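Local coordinates for protein designed CISK-PX domain (Synthetic construct, PDB 4OXW) that probably binds phosphoinositide lipids as natural PX domains do, being a computationally designed version of the CISK PX domain, at residues R43-S46 with D47-L51; H52-L55 with Q56-Y59; E82-K85 with Q86-K90; V32-G35 with G36-W39. All coordinates share one frame; numbering follows the deposited sequence.

Contact 1 (R43-S46 with D47-L51); sequences RRYS and DFYWL. With SO4 (sulfate ion), chain B; SO4 (sulfate ion), chain C.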
loop_
_atom_site.group_PDB
_atom_site.type_symbol
_atom_site.label_atom_id
_atom_site.label_comp_id
_atom_site.label_asym_id
_atom_site.label_seq_id
_atom_site.Cartn_x
_atom_site.Cartn_y
_atom_site.Cartn_z
ATOM N N ARG A 43 -0.493 5.202 -3.974
ATOM C CA ARG A 43 0.578 4.243 -4.225
ATOM C C ARG A 43 0.124 3.113 -5.102
ATOM O O ARG A 43 -0.954 2.539 -4.925
ATOM C CB ARG A 43 1.116 3.642 -2.900
ATOM C CG ARG A 43 1.660 4.712 -1.967
ATOM C CD ARG A 43 3.038 5.225 -2.438
ATOM N NE ARG A 43 3.539 6.220 -1.488
ATOM C CZ ARG A 43 3.663 7.503 -1.710
ATOM N NH1 ARG A 43 3.335 8.040 -2.885
ATOM N NH2 ARG A 43 4.119 8.301 -0.746
ATOM N N ARG A 44 0.983 2.726 -6.012
ATOM C CA ARG A 44 0.746 1.544 -6.856
ATOM C C ARG A 44 1.159 0.269 -6.163
ATOM O O ARG A 44 1.965 0.296 -5.225
ATOM C CB ARG A 44 1.604 1.663 -8.178
ATOM C CG ARG A 44 1.330 2.861 -9.017
ATOM C CD ARG A 44 2.456 3.027 -10.043
ATOM N NE ARG A 44 2.524 1.848 -10.897
ATOM C CZ ARG A 44 3.615 1.466 -11.553
ATOM N NH1 ARG A 44 4.741 2.181 -11.464
ATOM N NH2 ARG A 44 3.583 0.383 -12.320
ATOM N N TYR A 45 0.673 -0.871 -6.638
ATOM C CA TYR A 45 1.083 -2.156 -6.100
ATOM C C TYR A 45 2.601 -2.282 -6.121
ATOM O O TYR A 45 3.213 -2.780 -5.173
ATOM C CB TYR A 45 0.503 -3.355 -6.884
ATOM C CG TYR A 45 1.014 -4.678 -6.384
ATOM C CD1 TYR A 45 0.462 -5.296 -5.261
ATOM C CD2 TYR A 45 2.062 -5.353 -7.033
ATOM C CE1 TYR A 45 0.937 -6.512 -4.794
ATOM C CE2 TYR A 45 2.535 -6.543 -6.555
ATOM C CZ TYR A 45 2.001 -7.124 -5.434
ATOM O OH TYR A 45 2.463 -8.331 -4.965
ATOM N N SER A 46 3.225 -1.820 -7.198
ATOM C CA SER A 46 4.699 -1.933 -7.315
ATOM C C SER A 46 5.406 -1.107 -6.263
ATOM O O SER A 46 6.524 -1.449 -5.872
ATOM C CB SER A 46 5.177 -1.533 -8.705
ATOM O OG SER A 46 4.804 -0.221 -9.043
ATOM N N ASP A 47 4.788 -0.010 -5.804
ATOM C CA ASP A 47 5.356 0.744 -4.659
ATOM C C ASP A 47 5.334 -0.095 -3.377
ATOM O O ASP A 47 6.327 -0.153 -2.612
ATOM C CB ASP A 47 4.663 2.049 -4.426
ATOM C CG ASP A 47 4.700 2.982 -5.634
ATOM O OD1 ASP A 47 5.759 3.063 -6.269
ATOM O OD2 ASP A 47 3.704 3.699 -5.816
ATOM N N PHE A 48 4.209 -0.722 -3.093
ATOM C CA PHE A 48 4.090 -1.637 -1.973
ATOM C C PHE A 48 5.072 -2.791 -2.069
ATOM O O PHE A 48 5.663 -3.193 -1.079
ATOM C CB PHE A 48 2.719 -2.277 -1.856
ATOM C CG PHE A 48 1.626 -1.385 -1.346
ATOM C CD1 PHE A 48 1.271 -1.419 0.010
ATOM C CD2 PHE A 48 0.885 -0.585 -2.194
ATOM C CE1 PHE A 48 0.216 -0.642 0.464
ATOM C CE2 PHE A 48 -0.174 0.203 -1.734
ATOM C CZ PHE A 48 -0.513 0.158 -0.392
ATOM N N TYR A 49 5.281 -3.314 -3.278
ATOM C CA TYR A 49 6.183 -4.442 -3.484
ATOM C C TYR A 49 7.645 -4.056 -3.185
ATOM O O TYR A 49 8.345 -4.808 -2.512
ATOM C CB TYR A 49 6.045 -4.921 -4.923
ATOM C CG TYR A 49 6.813 -6.188 -5.228
ATOM C CD1 TYR A 49 6.230 -7.435 -5.059
ATOM C CD2 TYR A 49 8.091 -6.109 -5.720
ATOM C CE1 TYR A 49 6.939 -8.591 -5.326
ATOM C CE2 TYR A 49 8.797 -7.250 -6.015
ATOM C CZ TYR A 49 8.220 -8.476 -5.816
ATOM O OH TYR A 49 8.956 -9.597 -6.133
ATOM N N TRP A 50 8.063 -2.888 -3.659
ATOM C CA TRP A 50 9.396 -2.361 -3.370
ATOM C C TRP A 50 9.570 -2.142 -1.854
ATOM O O TRP A 50 10.595 -2.578 -1.291
ATOM C CB TRP A 50 9.672 -1.068 -4.142
ATOM C CG TRP A 50 11.145 -0.678 -4.164
ATOM C CD1 TRP A 50 12.087 -1.072 -5.070
ATOM C CD2 TRP A 50 11.807 0.165 -3.233
ATOM N NE1 TRP A 50 13.315 -0.523 -4.744
ATOM C CE2 TRP A 50 13.169 0.254 -3.633
ATOM C CE3 TRP A 50 11.396 0.850 -2.098
ATOM C CZ2 TRP A 50 14.099 0.992 -2.929
ATOM C CZ3 TRP A 50 12.312 1.600 -1.414
ATOM C CH2 TRP A 50 13.658 1.661 -1.826
ATOM N N LEU A 51 8.585 -1.502 -1.206
ATOM C CA LEU A 51 8.628 -1.279 0.241
ATOM C C LEU A 51 8.824 -2.629 0.950
ATOM O O LEU A 51 9.674 -2.789 1.843
ATOM C CB LEU A 51 7.327 -0.639 0.720
ATOM C CG LEU A 51 7.224 -0.574 2.232
ATOM C CD1 LEU A 51 8.238 0.433 2.763
ATOM C CD2 LEU A 51 5.815 -0.186 2.621
HETATM S S SO4 B . 1.438 -1.916 -10.857
HETATM O O1 SO4 B . 0.010 -2.340 -10.648
HETATM O O2 SO4 B . 1.339 -1.066 -12.086
HETATM O O3 SO4 B . 2.161 -1.289 -9.728
HETATM O O4 SO4 B . 2.188 -3.160 -11.078
HETATM S S SO4 C . 7.405 0.092 -13.615
HETATM O O1 SO4 C . 6.076 -0.483 -13.937
HETATM O O2 SO4 C . 7.992 0.735 -14.823
HETATM O O3 SO4 C . 7.290 1.139 -12.556
HETATM O O4 SO4 C . 8.307 -0.982 -13.135
HETATM O O HOH W 1 5.846 2.029 -8.668
#

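Contact 2 (H52-L55 with Q56-Y59); sequences HKKL and QQRY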
loop_
_atom_site.group_PDB
_atom_site.type_symbol
_atom_site.label_atom_id
_atom_site.label_comp_id
_atom_site.label_asym_id
_atom_site.label_seq_id
_atom_site.Cartn_x
_atom_site.Cartn_y
_atom_site.Cartn_z
ATOM N N HIS A 52 8.027 -3.622 0.554
ATOM C CA HIS A 52 8.064 -4.921 1.173
ATOM C C HIS A 52 9.428 -5.575 1.061
ATOM O O HIS A 52 9.970 -6.091 2.035
ATOM C CB HIS A 52 7.079 -5.798 0.458
ATOM C CG HIS A 52 6.990 -7.167 1.015
ATOM N ND1 HIS A 52 6.474 -7.422 2.272
ATOM C CD2 HIS A 52 7.326 -8.364 0.489
ATOM C CE1 HIS A 52 6.497 -8.722 2.486
ATOM N NE2 HIS A 52 7.019 -9.313 1.425
ATOM N N LYS A 53 9.993 -5.555 -0.137
ATOM C CA LYS A 53 11.290 -6.218 -0.335
ATOM C C LYS A 53 12.358 -5.552 0.535
ATOM O O LYS A 53 13.180 -6.248 1.138
ATOM C CB LYS A 53 11.688 -6.184 -1.809
ATOM C CG LYS A 53 10.910 -7.158 -2.690
ATOM C CD LYS A 53 11.053 -8.614 -2.256
ATOM C CE LYS A 53 10.196 -9.527 -3.116
ATOM N NZ LYS A 53 9.871 -10.811 -2.435
ATOM N N LYS A 54 12.325 -4.233 0.654
ATOM C CA LYS A 54 13.348 -3.514 1.441
ATOM C C LYS A 54 13.117 -3.669 2.917
ATOM O O LYS A 54 14.064 -3.812 3.668
ATOM C CB LYS A 54 13.409 -2.035 1.057
ATOM C CG LYS A 54 13.790 -1.839 -0.391
ATOM C CD LYS A 54 14.987 -2.727 -0.757
ATOM C CE LYS A 54 15.792 -2.201 -1.925
ATOM N NZ LYS A 54 16.476 -3.259 -2.725
ATOM N N LEU A 55 11.862 -3.658 3.345
ATOM C CA LEU A 55 11.566 -3.889 4.761
ATOM C C LEU A 55 11.888 -5.275 5.197
ATOM O O LEU A 55 12.351 -5.498 6.331
ATOM C CB LEU A 55 10.092 -3.649 5.059
ATOM C CG LEU A 55 9.705 -2.228 5.328
ATOM C CD1 LEU A 55 8.213 -2.233 5.645
ATOM C CD2 LEU A 55 10.443 -1.566 6.496
ATOM N N GLN A 56 11.611 -6.226 4.325
ATOM C CA GLN A 56 11.853 -7.623 4.615
ATOM C C GLN A 56 13.352 -7.867 4.821
ATOM O O GLN A 56 13.749 -8.738 5.600
ATOM C CB GLN A 56 11.325 -8.424 3.451
ATOM C CG GLN A 56 11.357 -9.916 3.569
ATOM C CD GLN A 56 10.569 -10.545 2.446
ATOM O OE1 GLN A 56 10.935 -10.443 1.277
ATOM N NE2 GLN A 56 9.462 -11.178 2.796
ATOM N N GLN A 57 14.186 -7.095 4.144
ATOM C CA GLN A 57 15.633 -7.207 4.343
ATOM C C GLN A 57 16.037 -6.728 5.740
ATOM O O GLN A 57 16.923 -7.312 6.353
ATOM C CB GLN A 57 16.402 -6.461 3.260
ATOM C CG GLN A 57 16.353 -7.171 1.914
ATOM C CD GLN A 57 16.530 -6.254 0.700
ATOM O OE1 GLN A 57 17.014 -5.118 0.806
ATOM N NE2 GLN A 57 16.136 -6.757 -0.471
ATOM N N ARG A 58 15.361 -5.709 6.258
ATOM C CA ARG A 58 15.714 -5.108 7.529
ATOM C C ARG A 58 15.090 -5.855 8.705
ATOM O O ARG A 58 15.738 -6.070 9.745
ATOM C CB ARG A 58 15.247 -3.652 7.554
ATOM C CG ARG A 58 15.977 -2.705 6.614
ATOM C CD ARG A 58 15.489 -1.275 6.843
ATOM N NE ARG A 58 16.076 -0.294 5.934
ATOM C CZ ARG A 58 16.006 1.026 6.109
ATOM N NH1 ARG A 58 15.378 1.535 7.163
ATOM N NH2 ARG A 58 16.570 1.848 5.228
ATOM N N TYR A 59 13.837 -6.277 8.538
ATOM C CA TYR A 59 13.030 -6.808 9.619
ATOM C C TYR A 59 12.219 -8.008 9.168
ATOM O O TYR A 59 10.997 -7.992 9.270
ATOM C CB TYR A 59 12.069 -5.739 10.117
ATOM C CG TYR A 59 12.716 -4.523 10.741
ATOM C CD1 TYR A 59 13.205 -4.587 12.041
ATOM C CD2 TYR A 59 12.825 -3.300 10.050
ATOM C CE1 TYR A 59 13.787 -3.491 12.647
ATOM C CE2 TYR A 59 13.433 -2.198 10.650
ATOM C CZ TYR A 59 13.900 -2.307 11.954
ATOM O OH TYR A 59 14.495 -1.246 12.599
HETATM O O HOH W 2 13.606 -8.912 0.597
#

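Contact 3 (E82-K85 with Q86-K90); sequences EKRK and QGLEK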
loop_
_atom_site.group_PDB
_atom_site.type_symbol
_atom_site.label_atom_id
_atom_site.label_comp_id
_atom_site.label_asym_id
_atom_site.label_seq_id
_atom_site.Cartn_x
_atom_site.Cartn_y
_atom_site.Cartn_z
ATOM N N GLU A 82 -10.713 -5.082 -6.027
ATOM C CA GLU A 82 -11.268 -4.935 -4.708
ATOM C C GLU A 82 -10.592 -5.816 -3.656
ATOM O O GLU A 82 -10.377 -5.386 -2.528
ATOM C CB GLU A 82 -12.764 -5.257 -4.677
ATOM C CG GLU A 82 -13.646 -4.320 -5.464
ATOM C CD GLU A 82 -13.689 -2.889 -4.958
ATOM O OE1 GLU A 82 -13.277 -2.606 -3.813
ATOM O OE2 GLU A 82 -14.073 -2.031 -5.779
ATOM N N LYS A 83 -10.270 -7.065 -4.028
ATOM C CA LYS A 83 -9.589 -7.997 -3.127
ATOM C C LYS A 83 -8.156 -7.569 -2.869
ATOM O O LYS A 83 -7.707 -7.656 -1.720
ATOM C CB LYS A 83 -9.579 -9.411 -3.700
ATOM C CG LYS A 83 -8.853 -10.395 -2.783
ATOM C CD LYS A 83 -8.683 -11.785 -3.415
ATOM C CE LYS A 83 -7.958 -12.747 -2.481
ATOM N NZ LYS A 83 -7.966 -14.139 -3.031
ATOM N N ARG A 84 -7.455 -7.099 -3.900
ATOM C CA ARG A 84 -6.093 -6.563 -3.701
ATOM C C ARG A 84 -6.126 -5.322 -2.767
ATOM O O ARG A 84 -5.306 -5.211 -1.883
ATOM C CB ARG A 84 -5.454 -6.200 -5.026
ATOM C CG ARG A 84 -4.094 -5.567 -4.901
ATOM C CD ARG A 84 -3.389 -5.426 -6.229
ATOM N NE ARG A 84 -2.594 -6.604 -6.586
ATOM C CZ ARG A 84 -1.810 -6.671 -7.658
ATOM N NH1 ARG A 84 -1.731 -5.669 -8.493
ATOM N NH2 ARG A 84 -1.031 -7.736 -7.873
ATOM N N LYS A 85 -7.070 -4.423 -2.989
ATOM C CA LYS A 85 -7.233 -3.244 -2.120
ATOM C C LYS A 85 -7.333 -3.689 -0.665
ATOM O O LYS A 85 -6.639 -3.148 0.247
ATOM C CB LYS A 85 -8.470 -2.448 -2.523
ATOM C CG LYS A 85 -8.630 -1.225 -1.622
ATOM C CD LYS A 85 -9.795 -0.342 -2.066
ATOM C CE LYS A 85 -11.066 -1.168 -1.961
ATOM N NZ LYS A 85 -12.273 -0.314 -2.148
ATOM N N GLN A 86 -8.218 -4.648 -0.393
ATOM C CA GLN A 86 -8.427 -5.139 0.953
ATOM C C GLN A 86 -7.175 -5.742 1.570
ATOM O O GLN A 86 -6.848 -5.509 2.729
ATOM C CB GLN A 86 -9.513 -6.190 0.936
ATOM C CG GLN A 86 -10.841 -5.692 0.451
ATOM C CD GLN A 86 -11.852 -6.828 0.302
ATOM O OE1 GLN A 86 -11.700 -7.900 0.920
ATOM N NE2 GLN A 86 -12.883 -6.607 -0.523
ATOM N N GLY A 87 -6.459 -6.501 0.751
ATOM C CA GLY A 87 -5.212 -7.122 1.224
ATOM C C GLY A 87 -4.119 -6.137 1.481
ATOM O O GLY A 87 -3.348 -6.274 2.457
ATOM N N LEU A 88 -3.996 -5.138 0.603
ATOM C CA LEU A 88 -2.976 -4.090 0.790
ATOM C C LEU A 88 -3.302 -3.243 2.013
ATOM O O LEU A 88 -2.414 -2.805 2.719
ATOM C CB LEU A 88 -2.915 -3.184 -0.435
ATOM C CG LEU A 88 -2.311 -3.825 -1.691
ATOM C CD1 LEU A 88 -2.384 -2.883 -2.871
ATOM C CD2 LEU A 88 -0.840 -4.203 -1.474
ATOM N N GLU A 89 -4.590 -3.054 2.282
ATOM C CA GLU A 89 -5.024 -2.350 3.502
ATOM C C GLU A 89 -4.610 -3.110 4.780
ATOM O O GLU A 89 -4.022 -2.538 5.698
ATOM C CB GLU A 89 -6.535 -2.090 3.495
ATOM C CG GLU A 89 -7.033 -1.416 4.762
ATOM C CD GLU A 89 -8.522 -1.120 4.696
ATOM O OE1 GLU A 89 -9.286 -2.099 4.777
ATOM O OE2 GLU A 89 -8.915 0.065 4.537
ATOM N N LYS A 90 -4.881 -4.400 4.819
ATOM C CA LYS A 90 -4.478 -5.241 5.973
ATOM C C LYS A 90 -2.965 -5.211 6.104
ATOM O O LYS A 90 -2.405 -5.084 7.213
ATOM C CB LYS A 90 -4.992 -6.681 5.771
ATOM C CG LYS A 90 -4.513 -7.629 6.854
ATOM C CD LYS A 90 -5.291 -8.941 6.768
ATOM C CE LYS A 90 -4.604 -10.062 7.547
ATOM N NZ LYS A 90 -5.256 -11.397 7.342
#

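Contact 4 (V32-G35 with G36-W39); sequences VKTG and GEEW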
loop_
_atom_site.group_PDB
_atom_site.type_symbol
_atom_site.label_atom_id
_atom_site.label_comp_id
_atom_site.label_asym_id
_atom_site.label_seq_id
_atom_site.Cartn_x
_atom_site.Cartn_y
_atom_site.Cartn_z
ATOM N N VAL A 32 -4.243 8.490 5.950
ATOM C CA VAL A 32 -3.320 8.377 7.064
ATOM C C VAL A 32 -3.794 9.390 8.110
ATOM O O VAL A 32 -4.074 10.518 7.772
ATOM C CB VAL A 32 -1.885 8.682 6.653
ATOM C CG1 VAL A 32 -0.928 8.501 7.834
ATOM C CG2 VAL A 32 -1.450 7.825 5.476
ATOM N N LYS A 33 -3.984 8.930 9.347
ATOM C CA LYS A 33 -4.369 9.805 10.475
ATOM C C LYS A 33 -3.363 9.690 11.603
ATOM O O LYS A 33 -2.860 8.605 11.925
ATOM C CB LYS A 33 -5.750 9.390 10.962
ATOM C CG LYS A 33 -6.806 9.675 9.936
ATOM C CD LYS A 33 -8.034 8.812 10.113
ATOM C CE LYS A 33 -8.945 9.334 11.209
ATOM N NZ LYS A 33 -10.351 8.896 10.958
ATOM N N THR A 34 -2.997 10.812 12.197
ATOM C CA THR A 34 -2.162 10.729 13.367
ATOM C C THR A 34 -2.514 11.950 14.181
ATOM O O THR A 34 -2.664 13.031 13.631
ATOM C CB THR A 34 -0.665 10.654 13.056
ATOM O OG1 THR A 34 0.055 10.478 14.281
ATOM C CG2 THR A 34 -0.167 11.881 12.377
ATOM N N GLY A 35 -2.699 11.783 15.480
ATOM C CA GLY A 35 -3.238 12.939 16.234
ATOM C C GLY A 35 -4.545 13.398 15.644
ATOM O O GLY A 35 -5.462 12.590 15.454
ATOM N N GLY A 36 -4.690 14.702 15.374
ATOM C CA GLY A 36 -5.865 15.215 14.731
ATOM C C GLY A 36 -5.628 15.581 13.279
ATOM O O GLY A 36 -6.428 16.285 12.685
ATOM N N GLU A 37 -4.525 15.092 12.712
ATOM C CA GLU A 37 -4.164 15.347 11.321
ATOM C C GLU A 37 -4.584 14.160 10.434
ATOM O O GLU A 37 -4.641 13.014 10.904
ATOM C CB GLU A 37 -2.660 15.526 11.200
ATOM C CG GLU A 37 -2.080 16.564 12.153
ATOM C CD GLU A 37 -0.581 16.709 12.024
ATOM O OE1 GLU A 37 0.107 15.683 11.828
ATOM O OE2 GLU A 37 -0.085 17.852 12.134
ATOM N N GLU A 38 -4.920 14.458 9.172
ATOM C CA GLU A 38 -5.307 13.423 8.211
ATOM C C GLU A 38 -4.834 13.870 6.831
ATOM O O GLU A 38 -4.886 15.059 6.482
ATOM C CB GLU A 38 -6.815 13.202 8.252
ATOM C CG GLU A 38 -7.343 12.135 7.287
ATOM C CD GLU A 38 -8.800 11.792 7.526
ATOM O OE1 GLU A 38 -9.586 12.708 7.837
ATOM O OE2 GLU A 38 -9.163 10.604 7.391
ATOM N N TRP A 39 -4.289 12.929 6.066
ATOM C CA TRP A 39 -3.889 13.218 4.689
ATOM C C TRP A 39 -3.989 11.899 3.910
ATOM O O TRP A 39 -4.345 10.859 4.449
ATOM C CB TRP A 39 -2.479 13.772 4.601
ATOM C CG TRP A 39 -1.419 12.867 5.057
ATOM C CD1 TRP A 39 -0.702 11.964 4.293
ATOM C CD2 TRP A 39 -0.891 12.768 6.384
ATOM N NE1 TRP A 39 0.222 11.311 5.076
ATOM C CE2 TRP A 39 0.119 11.769 6.366
ATOM C CE3 TRP A 39 -1.206 13.390 7.604
ATOM C CZ2 TRP A 39 0.834 11.409 7.496
ATOM C CZ3 TRP A 39 -0.505 13.028 8.718
ATOM C CH2 TRP A 39 0.513 12.051 8.668
HETATM O O HOH W 3 -6.731 12.374 12.801
#

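Contact 1 (R43-S46 with D47-L51)
Strand 37-44 gives way to a helix here, with Arg44 as N-cap: Arg44 O accepts from Phe48 N at 3.3 Å, and Tyr49 and Trp50 donate to Tyr45 and Ser46 in the ordinary helical pattern. Arg44 N in turn donates to Asp47 OD2 at 2.9 Å. The Asp47 carboxylate folds back over this first turn because CG lies anti to its own carbonyl carbon (chi1 -58°); OD2 is met from above the carboxylate plane, while OD1 accepts from a water that also contacts Ser46 OG. Arg44 turns outward, bends at chi3, and lays its guanidinium edge against two sulfates: NH2 donates to O2 of the chain B sulfate at 2.7 Å and to O1 of the chain C sulfate, whose O3 takes NH1. Ser46 N, near the helix start, grips O3 of the chain B sulfate at 2.8 Å. An anion held by a PX arginine and a helix N-terminus is consistent with the phosphoinositide pocket of the family, although the sulfates probably come from the crystallisation liquor. Tyr45 and Tyr49 slant across each other, Tyr45 CE2 4.1 Å from Tyr49 CD1. Phe48 sets its ring edge at Arg44 O and meets Phe110 of helix 105-112 edge to face; Arg43 NH2 is hydrogen-bonded to Phe110 O, and the Tyr45 ring carries a cation-pi contact with Arg84 of helix 78-96.

Contact 2 (H52-L55 with Q56-Y59)
Gln56 lies back along the preceding turn, its amide set between His52 and Lys53. CG stands anti to the backbone N (chi1 -175°) and the chain runs on extended, which brings Gln56 NE2 to 3.4 Å from His52 NE2, too badly angled for a hydrogen bond; ring and amide planes stand 64° apart. The Gln56 and Lys53 side chains lie side by side, and Gln56 OE1 is joined to Lys53 O through a water that donates to both. His52 spends its other nitrogen, ND1, on the hydroxyl of Tyr91, from helix 78-96. This is the C-terminal end of helix 45-58 in the PX fold: Gln56 N still bonds His52 O at 2.8 Å, Gln57 N donates to Lys53 O at 3.3 Å, the Arg58 N bonds to Lys54 O and Leu55 O are weak, and Tyr59 N closes on Leu55 O at 2.8 Å as its residue leaves helical geometry. Leu55 holds the buried side of this turn, packing on Val63 and on Val107 of helix 105-112. On the outer side Gln57 and Lys54 run alongside each other, pointing the same way, with Gln57 OE1 3.5 Å from Lys54 CD. Arg58 NH1 forms a salt bridge with Asp104.

Contact 3 (E82-K85 with Q86-K90)
Glu82 is held at both ends by polar bonds: Gln86 N donates to Glu82 O at 3.1 Å, and Lys85 NZ makes a salt bridge to Glu82 OE1 at 3.0 Å, an i to i+3 pair on one side of the helix. Lys85 leaves its backbone extended and bends at chi3 (62°), a kink that brings the ammonium back to Glu82, where OE1 offers its syn lone pair; NZ also donates to Pro13 O, so the ammonium has two acceptors, one charged and one a backbone carbonyl. The backbone bond repeats down the turn, Gly87 N to Lys83 O, Leu88 N to Arg84 O at 2.8 Å and Glu89 N to Lys85 O. Glu89, one turn on from Lys85, sends OE2 to the backbone N of Ile12. The bonds to Pro13 and Ile12 run from helix 78-96 to strand 9-18 of the three-stranded antiparallel sheet, two of the polar ties between this helix and the sheet of the PX fold. Gln86 lies back along the preceding turn, its CG 3.0 Å from Glu82 O. On the buried side Arg84 and Leu88 lie side by side, pointing the same way, with Arg84 CG 3.8 Å from Leu88 CD1. The aliphatic part of Arg84 thus packs as a hydrocarbon while its guanidinium continues outward, NH2 bonding Pro68 O. Leu88 continues the apolar surface onto Ile12 and Tyr28, residues of strands 9-18 and 25-34.

Contact 4 (V32-G35 with G36-W39)
Gly36 follows Gly35 at the tip of a type II' turn running from Thr34 to Glu37, which joins strands 25-34 and 37-44 as a tight beta hairpin; Gly35 takes the positive phi (56°) of the first corner. Glu37 closes the turn in both directions, its N donating to Thr34 O at 2.9 Å and its O receiving Thr34 N, while a water bridges Gly35 O and Glu37 O. Glu38 pairs with Lys33 in the non-hydrogen-bonded site, and the two side chains run together on the same face: Glu38 OE2 lies 3.4 Å from Lys33 CD, but Lys33 NZ stays 4.1 Å away, beyond a salt bridge. Trp39 and Val32 form the next hydrogen-bonded pair, N to O both ways. With CG between its backbone N and carbonyl carbon (chi1 63°), the indole swings back over its neighbour strand, so Val32 CB sits over one ring face as a CH-pi contact, 3.9 Å from the centroid of the five-membered ring. Val32 CG1 comes to 3.4 Å from Trp39 CZ2, and Thr34 CG2 touches the ring edge at Trp39 CH2. Trp39 NE1 is satisfied by Leu111 O. The hairpin end is therefore held by backbone bonds and by one indole laid over Val32 with Thr34 at its edge, with charge pairing adding probably little.

In the fold
Along the chain the order is contact 4, contact 1, contact 2, contact 3. Contact 4 is the tip of the hairpin of strands 25-34 and 37-44; strand 37-44 then runs to contact 1, whose centre is about 22 Å away, and helix 45-58 carries on from there into contact 2, about another 13 Å between centres. Contact 3 lies on helix 78-96, its centre about 13 Å from that of contact 1, and these two touch directly through Phe48 and Leu88. Contacts 2 and 4, about 25 Å apart between centres, do not touch. All four fall within the PX domain range: contact 1 is the strand-to-helix junction, contacts 2 and 3 lie on helices, and contact 4 on the antiparallel sheet.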